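Local coordinates for 3-deoxy-manno-octulosonate cytidylyltransferase (Escherichia coli, PDB 1GQC), which catalyses the reaction of CTP with the eight-carbon sugar KDO to give CMP-KDO and diphosphate, probably activating the sugar for incorporation into lipopolysaccharide, at residues T139-V144 / A167-H172; L151-S156 / L200-L205; R105-L110 / V173-Y178. All blocks are in the same frame, centred on the assembly; numbering follows the deposited sequence.

Interaction 1. Residues T139-V144 / A167-H172; sequences TVKVVV and ARYLKH. With CMK (cytidine 5'-monophosphate 3-deoxy-beta-D-gulo-oct-2-ulo-pyranosonic acid), chain D.
His172 meets Val140 first through the backbone: its N-H points almost straight at Val140 O (2.8 Å, N-H...O 174°). From there the histidine side chain leaves the strand pair. Its CB rests beside Val140 CB at 4.1 Å, and with CG anti to the backbone N (chi1 177°) the imidazole is carried past the valine toward the sugar of the bound product-like ligand CMK. CG makes only a loose approach to the sugar, whereas ND1 shares a hydrogen bond with CMK O7 (2.8 Å), the oxygen lying near the ring plane, at an edge that Val140 CG1 also borders; CE1 is 3.4 Å from CMK O7. At the tip, NE2 is hydrogen-bonded to Thr124 OG1, so both ring nitrogens are engaged and the ring's rotation is probably fixed. A water bridges Val140 N, His172 O and CMK O8. Farther along, Val142 N donates to Leu170 O (3.0 Å). Next to it, Val142 CG1 packs on Leu170 CB at 3.7 Å, while Leu170 CD1 touches Val144 CG2, the two side chains crossing at about a right angle. Lys141 and Lys171 pair without mutual hydrogen bonds and send their side chains apart. This pairing, the N-to-C directions of segments 141-144 and 169-172 being 121° apart and so well off antiparallel, places strand 141-144 between strands 150-154 and 169-179; strand 122-129 borders the latter, and Val143 packs on Tyr152 of the second subunit.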
# COMPACT_ATOMS: atom_id res chain seq x y z
N THR A 139 -3.25 1.49 16.78
CA THR A 139 -2.33 0.41 16.46
C THR A 139 -2.17 0.47 14.95
O THR A 139 -3.15 0.32 14.22
CB THR A 139 -2.91 -0.97 16.87
OG1 THR A 139 -2.98 -1.05 18.29
CG2 THR A 139 -2.04 -2.08 16.35
N VAL A 140 -0.95 0.71 14.48
CA VAL A 140 -0.69 0.79 13.04
C VAL A 140 -0.55 -0.60 12.42
O VAL A 140 0.04 -1.50 13.02
CB VAL A 140 0.59 1.63 12.73
CG1 VAL A 140 0.70 1.90 11.22
CG2 VAL A 140 0.56 2.95 13.49
N LYS A 141 -1.11 -0.78 11.24
CA LYS A 141 -1.02 -2.06 10.55
C LYS A 141 -0.07 -1.98 9.36
O LYS A 141 0.12 -0.92 8.76
CB LYS A 141 -2.40 -2.51 10.04
CG LYS A 141 -3.29 -3.21 11.07
CD LYS A 141 -3.67 -2.29 12.21
CE LYS A 141 -4.59 -1.19 11.73
NZ LYS A 141 -5.16 -0.49 12.89
N VAL A 142 0.53 -3.11 8.99
CA VAL A 142 1.40 -3.11 7.84
C VAL A 142 1.06 -4.33 6.98
O VAL A 142 0.68 -5.38 7.53
CB VAL A 142 2.92 -3.13 8.25
CG1 VAL A 142 3.27 -4.44 8.92
CG2 VAL A 142 3.79 -2.91 7.03
N VAL A 143 1.15 -4.18 5.65
CA VAL A 143 0.89 -5.28 4.71
C VAL A 143 2.13 -5.45 3.82
O VAL A 143 2.61 -4.48 3.22
CB VAL A 143 -0.37 -4.99 3.86
CG1 VAL A 143 -0.42 -5.90 2.64
CG2 VAL A 143 -1.63 -5.20 4.74
N VAL A 144 2.67 -6.67 3.75
CA VAL A 144 3.92 -6.90 3.00
C VAL A 144 3.88 -7.84 1.79
O VAL A 144 2.85 -8.44 1.51
CB VAL A 144 5.02 -7.40 3.95
CG1 VAL A 144 5.22 -6.39 5.09
CG2 VAL A 144 4.67 -8.78 4.52
N ALA A 167 -7.89 -13.25 6.32
CA ALA A 167 -7.17 -12.07 6.72
C ALA A 167 -6.21 -12.36 7.87
O ALA A 167 -6.59 -12.92 8.92
CB ALA A 167 -8.17 -11.00 7.12
N ARG A 168 -4.95 -12.01 7.67
CA ARG A 168 -3.91 -12.17 8.69
C ARG A 168 -3.39 -10.76 8.93
O ARG A 168 -3.08 -10.05 7.99
CB ARG A 168 -2.78 -13.08 8.20
CG ARG A 168 -2.90 -14.54 8.61
CD ARG A 168 -1.54 -15.25 8.50
NE ARG A 168 -0.46 -14.52 9.19
CZ ARG A 168 0.78 -14.98 9.37
NH1 ARG A 168 1.12 -16.19 8.92
NH2 ARG A 168 1.68 -14.24 10.02
N TYR A 169 -3.32 -10.35 10.19
CA TYR A 169 -2.86 -9.00 10.51
C TYR A 169 -1.46 -8.89 11.11
O TYR A 169 -1.04 -9.70 11.94
CB TYR A 169 -3.89 -8.33 11.42
CG TYR A 169 -5.20 -8.07 10.70
CD1 TYR A 169 -5.34 -6.97 9.85
CD2 TYR A 169 -6.26 -8.99 10.77
CE1 TYR A 169 -6.48 -6.78 9.09
CE2 TYR A 169 -7.42 -8.82 10.01
CZ TYR A 169 -7.52 -7.71 9.17
OH TYR A 169 -8.64 -7.54 8.37
N LEU A 170 -0.74 -7.88 10.64
CA LEU A 170 0.61 -7.60 11.13
C LEU A 170 0.60 -6.20 11.74
O LEU A 170 0.23 -5.21 11.08
CB LEU A 170 1.64 -7.64 9.99
CG LEU A 170 1.97 -9.02 9.42
CD1 LEU A 170 3.01 -8.88 8.31
CD2 LEU A 170 2.47 -9.92 10.54
N LYS A 171 0.99 -6.11 13.00
CA LYS A 171 1.05 -4.81 13.65
C LYS A 171 2.44 -4.20 13.43
O LYS A 171 3.44 -4.91 13.47
CB LYS A 171 0.78 -4.92 15.15
CG LYS A 171 1.44 -3.81 15.95
CD LYS A 171 1.10 -3.84 17.43
CE LYS A 171 1.82 -2.70 18.16
NZ LYS A 171 1.46 -2.58 19.61
N HIS A 172 2.50 -2.89 13.19
CA HIS A 172 3.78 -2.26 12.97
C HIS A 172 4.40 -1.82 14.28
O HIS A 172 3.81 -1.07 15.06
CB HIS A 172 3.65 -1.01 12.09
CG HIS A 172 4.95 -0.27 11.90
ND1 HIS A 172 5.02 1.10 11.74
CD2 HIS A 172 6.23 -0.72 11.82
CE1 HIS A 172 6.28 1.46 11.57
NE2 HIS A 172 7.04 0.38 11.61
N1C CMK D . 8.12 12.76 18.39
C2C CMK D . 9.01 13.78 18.24
N3C CMK D . 8.57 15.04 17.63
C4C CMK D . 7.35 15.23 17.24
C5C CMK D . 6.39 14.10 17.42
C6C CMK D . 6.81 12.94 17.98
O2C CMK D . 10.18 13.71 18.57
N4C CMK D . 6.95 16.35 16.69
C1' CMK D . 8.56 11.48 18.99
C2' CMK D . 7.67 10.96 20.15
O2' CMK D . 8.00 11.65 21.37
C3' CMK D . 7.97 9.46 20.17
C4' CMK D . 8.38 9.17 18.71
O4' CMK D . 8.53 10.42 18.05
O3' CMK D . 9.10 9.14 21.03
C5' CMK D . 7.37 8.34 17.89
O5' CMK D . 6.04 8.84 17.99
PA CMK D . 4.64 8.14 18.28
O1A CMK D . 4.52 7.62 19.68
O2A CMK D . 3.55 9.15 18.06
O6 CMK D . 4.38 5.50 15.42
C2 CMK D . 3.97 6.80 15.94
O2 CMK D . 4.43 6.93 17.28
C3 CMK D . 4.53 7.95 15.03
C4 CMK D . 4.06 7.72 13.56
O4 CMK D . 4.57 8.79 12.75
C5 CMK D . 4.59 6.32 13.08
C6 CMK D . 3.98 5.22 14.03
C7 CMK D . 4.45 3.80 13.64
C1 CMK D . 2.43 6.84 16.14
O1X CMK D . 1.93 5.94 16.97
O1Y CMK D . 1.69 7.65 15.61
O5 CMK D . 6.04 6.26 13.14
C8 CMK D . 4.31 2.79 14.82
O8 CMK D . 3.00 2.91 15.40
O7 CMK D . 3.65 3.36 12.53
O HOH W 1 1.53 0.59 15.99
O HOH W 2 -1.50 -6.11 8.81
O HOH W 3 -1.19 -8.24 7.22

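Interaction 2. Residues L151-S156 / L200-L205; sequences LYFSRS and LEQLRL. With CMK (cytidine 5'-monophosphate 3-deoxy-beta-D-gulo-oct-2-ulo-pyranosonic acid), chain D.
Gln202 lies over one face of the Phe153 ring, its CG 4.1 Å from the ring centroid and 15° off the normal, a CH-pi contact. The glutamine amide stands steeply to that ring, with the planes 70° apart. CG sits between the backbone N and the carbonyl carbon (chi1 66°), and a bend at chi2 takes the amide on to the sugar, where NE2 donates to CMK O7 (2.6 Å). Replacing Gln202 by alanine removes the amide and CG, which would probably cost O7 this donor and bare the face of Phe153. Leu203 CD2 touches two successive residues of the strand, 3.6 Å from Tyr152 CE1 and 4.0 Å from Phe153 CB. Leu200 divides its methyls: CD1 approaches Ser154 CA, while CD2 lies over a face of the Arg155 guanidinium, 3.7 Å from NH2. CMK O1Y lies at the guanidinium edge, in its plane, and takes a weak bond from NH2; Arg155 NH1 is held by Pro137 O. From the intervening residue of the turn, Glu201 N donates nearly straight to CMK O4 (2.9 Å), and Glu201 OE2 accepts from both O4 and O5, so the turn at 200-203 grips the sugar hydroxyls of the active site. Helix 193-198 flanks Leu203 and supplies Glu198 to Tyr152 OH, strand 141-144 lies beside Phe153, and Tyr152 packs on its counterpart in the second subunit.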
# COMPACT_ATOMS: atom_id res chain seq x y z
N LEU A 151 4.21 -3.03 1.60
CA LEU A 151 3.38 -2.57 0.47
C LEU A 151 2.74 -1.24 0.87
O LEU A 151 2.70 -0.28 0.09
CB LEU A 151 2.28 -3.58 0.13
CG LEU A 151 2.76 -4.88 -0.52
CD1 LEU A 151 1.57 -5.80 -0.82
CD2 LEU A 151 3.54 -4.52 -1.79
N TYR A 152 2.22 -1.19 2.09
CA TYR A 152 1.60 0.01 2.63
C TYR A 152 1.40 -0.09 4.16
O TYR A 152 1.29 -1.19 4.73
CB TYR A 152 0.23 0.29 1.96
CG TYR A 152 -0.44 1.59 2.43
CD1 TYR A 152 0.18 2.82 2.25
CD2 TYR A 152 -1.69 1.58 3.08
CE1 TYR A 152 -0.41 4.01 2.70
CE2 TYR A 152 -2.28 2.76 3.53
CZ TYR A 152 -1.63 3.97 3.34
OH TYR A 152 -2.18 5.16 3.77
N PHE A 153 1.34 1.07 4.81
CA PHE A 153 1.12 1.14 6.27
C PHE A 153 -0.17 1.95 6.48
O PHE A 153 -0.42 2.87 5.71
CB PHE A 153 2.24 1.92 6.99
CG PHE A 153 3.60 1.24 7.01
CD1 PHE A 153 4.49 1.41 5.95
CD2 PHE A 153 4.01 0.49 8.13
CE1 PHE A 153 5.79 0.86 6.01
CE2 PHE A 153 5.30 -0.06 8.18
CZ PHE A 153 6.19 0.13 7.11
N SER A 154 -0.96 1.65 7.52
CA SER A 154 -2.21 2.39 7.77
C SER A 154 -2.84 2.20 9.14
O SER A 154 -2.60 1.20 9.81
CB SER A 154 -3.29 2.02 6.73
OG SER A 154 -4.54 2.63 7.04
N ARG A 155 -3.65 3.18 9.55
CA ARG A 155 -4.34 3.10 10.83
C ARG A 155 -5.63 2.35 10.57
O ARG A 155 -6.31 1.90 11.49
CB ARG A 155 -4.61 4.50 11.40
CG ARG A 155 -3.34 5.22 11.82
CD ARG A 155 -3.62 6.49 12.58
NE ARG A 155 -2.39 7.14 13.03
CZ ARG A 155 -1.75 6.86 14.17
NH1 ARG A 155 -2.20 5.95 15.01
NH2 ARG A 155 -0.66 7.54 14.48
N SER A 156 -5.94 2.21 9.29
CA SER A 156 -7.13 1.50 8.87
C SER A 156 -6.80 0.01 8.88
O SER A 156 -5.67 -0.37 8.56
CB SER A 156 -7.50 1.95 7.47
OG SER A 156 -8.60 1.20 7.04
N LEU A 200 1.44 9.44 9.82
CA LEU A 200 2.42 8.37 9.90
C LEU A 200 3.63 8.87 9.14
O LEU A 200 3.62 8.92 7.91
CB LEU A 200 1.88 7.07 9.26
CG LEU A 200 0.71 6.44 10.03
CD1 LEU A 200 0.29 5.12 9.37
CD2 LEU A 200 1.14 6.22 11.47
N GLU A 201 4.67 9.24 9.88
CA GLU A 201 5.89 9.76 9.28
C GLU A 201 6.52 8.87 8.20
O GLU A 201 6.92 9.39 7.15
CB GLU A 201 6.91 10.08 10.38
CG GLU A 201 7.42 8.87 11.12
CD GLU A 201 7.89 9.20 12.52
OE1 GLU A 201 8.97 9.82 12.71
OE2 GLU A 201 7.16 8.82 13.45
N GLN A 202 6.59 7.56 8.44
CA GLN A 202 7.17 6.62 7.47
C GLN A 202 6.52 6.69 6.07
O GLN A 202 7.09 6.23 5.07
CB GLN A 202 7.08 5.16 7.98
CG GLN A 202 5.65 4.61 8.10
CD GLN A 202 4.98 4.96 9.42
OE1 GLN A 202 4.99 6.12 9.84
NE2 GLN A 202 4.39 3.96 10.09
N LEU A 203 5.32 7.28 5.99
CA LEU A 203 4.65 7.37 4.71
C LEU A 203 5.34 8.42 3.80
O LEU A 203 5.11 8.44 2.58
CB LEU A 203 3.14 7.64 4.90
CG LEU A 203 2.31 6.49 5.54
CD1 LEU A 203 0.84 6.93 5.70
CD2 LEU A 203 2.37 5.20 4.70
N ARG A 204 6.21 9.25 4.38
CA ARG A 204 6.90 10.22 3.55
C ARG A 204 7.94 9.46 2.73
O ARG A 204 8.27 9.86 1.61
CB ARG A 204 7.60 11.30 4.38
CG ARG A 204 7.89 12.57 3.57
CD ARG A 204 8.69 13.61 4.34
NE ARG A 204 8.03 13.98 5.58
CZ ARG A 204 8.60 14.64 6.58
NH1 ARG A 204 9.87 15.01 6.51
NH2 ARG A 204 7.91 14.88 7.67
N LEU A 205 8.43 8.34 3.27
CA LEU A 205 9.42 7.52 2.56
C LEU A 205 8.80 6.74 1.40
O LEU A 205 9.38 6.63 0.31
CB LEU A 205 10.08 6.52 3.52
CG LEU A 205 10.91 7.01 4.71
CD1 LEU A 205 11.32 5.81 5.54
CD2 LEU A 205 12.14 7.78 4.24
N1C CMK D . 8.12 12.76 18.39
C2C CMK D . 9.01 13.78 18.24
N3C CMK D . 8.57 15.04 17.63
C4C CMK D . 7.35 15.23 17.24
C5C CMK D . 6.39 14.10 17.42
C6C CMK D . 6.81 12.94 17.98
O2C CMK D . 10.18 13.71 18.57
N4C CMK D . 6.95 16.35 16.69
C1' CMK D . 8.56 11.48 18.99
C2' CMK D . 7.67 10.96 20.15
O2' CMK D . 8.00 11.65 21.37
C3' CMK D . 7.97 9.46 20.17
C4' CMK D . 8.38 9.17 18.71
O4' CMK D . 8.53 10.42 18.05
O3' CMK D . 9.10 9.14 21.03
C5' CMK D . 7.37 8.34 17.89
O5' CMK D . 6.04 8.84 17.99
PA CMK D . 4.64 8.14 18.28
O1A CMK D . 4.52 7.62 19.68
O2A CMK D . 3.55 9.15 18.06
O6 CMK D . 4.38 5.50 15.42
C2 CMK D . 3.97 6.80 15.94
O2 CMK D . 4.43 6.93 17.28
C3 CMK D . 4.53 7.95 15.03
C4 CMK D . 4.06 7.72 13.56
O4 CMK D . 4.57 8.79 12.75
C5 CMK D . 4.59 6.32 13.08
C6 CMK D . 3.98 5.22 14.03
C7 CMK D . 4.45 3.80 13.64
C1 CMK D . 2.43 6.84 16.14
O1X CMK D . 1.93 5.94 16.97
O1Y CMK D . 1.69 7.65 15.61
O5 CMK D . 6.04 6.26 13.14
C8 CMK D . 4.31 2.79 14.82
O8 CMK D . 3.00 2.91 15.40
O7 CMK D . 3.65 3.36 12.53

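Interaction 3. Residues R105-L110 / V173-Y178; sequences RDVETL and VGIYAY. With CMK (cytidine 5'-monophosphate 3-deoxy-beta-D-gulo-oct-2-ulo-pyranosonic acid), chain D.
Tyr176 touches the helix only through its backbone, its carbonyl carbon lying 4.1 Å from Leu110 CD2, while its side chain leaves the backbone away from the helix. At the edge of its ring, in the ring plane, sits CMK O5, to which Tyr176 OH donates a hydrogen bond of 2.9 Å, although the hydroxyl is less surely placed than the ring. The ring also meets that of His172, the two planes about 65° apart. The strand residues on either side of it face the helix instead. Leu110 fills the join: with CG anti to the backbone N (chi1 -162°), its branch reaches across to the strand, CD2 coming 3.4 Å from Ile175 CG2, and CG resting 3.9 Å from Ala177 CB. Val107, a turn earlier, adds a looser touch of CG2 on Ile175 CD1 (4.5 Å). These are wholly apolar contacts, buried, and continued by Leu125, which both Leu110 and Ile175 also touch. Gly174, the centre of an inverse gamma turn, lies against the sugar with CA 3.5 Å from CMK C8. Strand 169-179 thus shows one face to helix 104-116 and the other to the ligand. It runs antiparallel between strands 91-94 and 122-129, which helix 104-116 connects in a beta-alpha-beta crossover passing over it, an alpha/beta layering consistent with the GT-A-like nucleotidyltransferase fold, in which the ligand lies on the sheet face turned from this helix.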
# COMPACT_ATOMS: atom_id res chain seq x y z
N ARG A 105 17.23 -7.97 21.65
CA ARG A 105 17.39 -8.94 20.59
C ARG A 105 16.64 -8.54 19.31
O ARG A 105 17.11 -8.81 18.19
CB ARG A 105 16.95 -10.33 21.08
CG ARG A 105 18.01 -11.42 20.86
CD ARG A 105 19.45 -10.93 21.14
NE ARG A 105 19.61 -10.32 22.46
CZ ARG A 105 20.74 -9.77 22.91
NH1 ARG A 105 21.83 -9.75 22.14
NH2 ARG A 105 20.79 -9.23 24.12
N ASP A 106 15.48 -7.89 19.47
CA ASP A 106 14.72 -7.47 18.29
C ASP A 106 15.45 -6.36 17.55
O ASP A 106 15.48 -6.34 16.31
CB ASP A 106 13.30 -7.01 18.67
CG ASP A 106 12.43 -8.15 19.21
OD1 ASP A 106 12.65 -9.33 18.86
OD2 ASP A 106 11.52 -7.84 19.99
N VAL A 107 16.07 -5.44 18.29
CA VAL A 107 16.81 -4.37 17.65
C VAL A 107 18.04 -4.92 16.91
O VAL A 107 18.46 -4.34 15.90
CB VAL A 107 17.27 -3.29 18.66
CG1 VAL A 107 17.89 -2.12 17.92
CG2 VAL A 107 16.09 -2.81 19.48
N GLU A 108 18.61 -6.02 17.39
CA GLU A 108 19.77 -6.61 16.71
C GLU A 108 19.31 -7.27 15.41
O GLU A 108 20.04 -7.25 14.43
CB GLU A 108 20.45 -7.65 17.60
CG GLU A 108 20.71 -7.15 19.00
CD GLU A 108 21.57 -8.10 19.81
OE1 GLU A 108 21.46 -9.32 19.57
OE2 GLU A 108 22.34 -7.64 20.68
N THR A 109 18.11 -7.84 15.42
CA THR A 109 17.56 -8.45 14.21
C THR A 109 17.45 -7.35 13.15
O THR A 109 17.82 -7.54 11.99
CB THR A 109 16.14 -9.03 14.47
OG1 THR A 109 16.23 -10.10 15.42
CG2 THR A 109 15.52 -9.55 13.20
N LEU A 110 16.94 -6.20 13.57
CA LEU A 110 16.76 -5.02 12.72
C LEU A 110 18.10 -4.60 12.12
O LEU A 110 18.18 -4.35 10.91
CB LEU A 110 16.21 -3.88 13.56
CG LEU A 110 15.55 -2.69 12.91
CD1 LEU A 110 14.23 -3.16 12.29
CD2 LEU A 110 15.29 -1.60 13.94
N VAL A 173 5.62 -2.28 14.52
CA VAL A 173 6.34 -1.88 15.71
C VAL A 173 7.17 -0.68 15.28
O VAL A 173 8.07 -0.80 14.43
CB VAL A 173 7.25 -3.01 16.21
CG1 VAL A 173 8.10 -2.52 17.36
CG2 VAL A 173 6.39 -4.19 16.65
N GLY A 174 6.87 0.48 15.87
CA GLY A 174 7.54 1.72 15.51
C GLY A 174 9.03 1.93 15.73
O GLY A 174 9.44 2.97 16.23
N ILE A 175 9.84 0.96 15.35
CA ILE A 175 11.29 1.10 15.50
C ILE A 175 11.82 1.18 14.09
O ILE A 175 11.38 0.43 13.22
CB ILE A 175 11.93 -0.12 16.16
CG1 ILE A 175 11.35 -0.32 17.54
CG2 ILE A 175 13.44 0.06 16.22
CD1 ILE A 175 11.97 -1.48 18.30
N TYR A 176 12.77 2.09 13.84
CA TYR A 176 13.31 2.21 12.51
C TYR A 176 14.84 2.23 12.47
O TYR A 176 15.52 2.72 13.39
CB TYR A 176 12.82 3.48 11.81
CG TYR A 176 11.32 3.66 11.68
CD1 TYR A 176 10.62 4.46 12.58
CD2 TYR A 176 10.63 3.12 10.59
CE1 TYR A 176 9.28 4.76 12.39
CE2 TYR A 176 9.28 3.41 10.39
CZ TYR A 176 8.61 4.23 11.30
OH TYR A 176 7.28 4.56 11.11
N ALA A 177 15.38 1.71 11.38
CA ALA A 177 16.81 1.72 11.14
C ALA A 177 16.92 2.33 9.75
O ALA A 177 16.24 1.88 8.83
CB ALA A 177 17.34 0.32 11.13
N TYR A 178 17.75 3.37 9.61
CA TYR A 178 17.93 3.99 8.31
C TYR A 178 19.40 4.19 7.92
O TYR A 178 20.26 4.42 8.76
CB TYR A 178 17.26 5.37 8.21
CG TYR A 178 16.17 5.74 9.20
CD1 TYR A 178 14.90 6.10 8.75
CD2 TYR A 178 16.45 5.85 10.56
CE1 TYR A 178 13.94 6.57 9.63
CE2 TYR A 178 15.50 6.33 11.45
CZ TYR A 178 14.24 6.69 10.98
OH TYR A 178 13.30 7.15 11.87
N1C CMK D . 8.12 12.76 18.39
C2C CMK D . 9.01 13.78 18.24
N3C CMK D . 8.57 15.04 17.63
C4C CMK D . 7.35 15.23 17.24
C5C CMK D . 6.39 14.10 17.42
C6C CMK D . 6.81 12.94 17.98
O2C CMK D . 10.18 13.71 18.57
N4C CMK D . 6.95 16.35 16.69
C1' CMK D . 8.56 11.48 18.99
C2' CMK D . 7.67 10.96 20.15
O2' CMK D . 8.00 11.65 21.37
C3' CMK D . 7.97 9.46 20.17
C4' CMK D . 8.38 9.17 18.71
O4' CMK D . 8.53 10.42 18.05
O3' CMK D . 9.10 9.14 21.03
C5' CMK D . 7.37 8.34 17.89
O5' CMK D . 6.04 8.84 17.99
PA CMK D . 4.64 8.14 18.28
O1A CMK D . 4.52 7.62 19.68
O2A CMK D . 3.55 9.15 18.06
O6 CMK D . 4.38 5.50 15.42
C2 CMK D . 3.97 6.80 15.94
O2 CMK D . 4.43 6.93 17.28
C3 CMK D . 4.53 7.95 15.03
C4 CMK D . 4.06 7.72 13.56
O4 CMK D . 4.57 8.79 12.75
C5 CMK D . 4.59 6.32 13.08
C6 CMK D . 3.98 5.22 14.03
C7 CMK D . 4.45 3.80 13.64
C1 CMK D . 2.43 6.84 16.14
O1X CMK D . 1.93 5.94 16.97
O1Y CMK D . 1.69 7.65 15.61
O5 CMK D . 6.04 6.26 13.14
C8 CMK D . 4.31 2.79 14.82
O8 CMK D . 3.00 2.91 15.40
O7 CMK D . 3.65 3.36 12.53

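How the interactions relate
Of the segments in these contacts, 105-110 on helix 104-116 comes first, and interaction 3 closes the longest loop when the chain returns along 173-178. Interaction 1 is nested inside that loop: 139-144 is met again by 167-172, which runs directly into 173-178, so strand 169-179 serves both. Interaction 2 starts within the loop of interaction 1, at 151-156, and closes only at 200-205, crossing both others. Strands 141-144 and 150-154 are joined by probable backbone hydrogen bonds, among them Leu151 N to Val143 O (2.7 Å). Together the contacts tie the helix to one face of the mixed sheet and the 200-203 turn to the ligand side, with interactions 1 and 2 also reaching the second subunit.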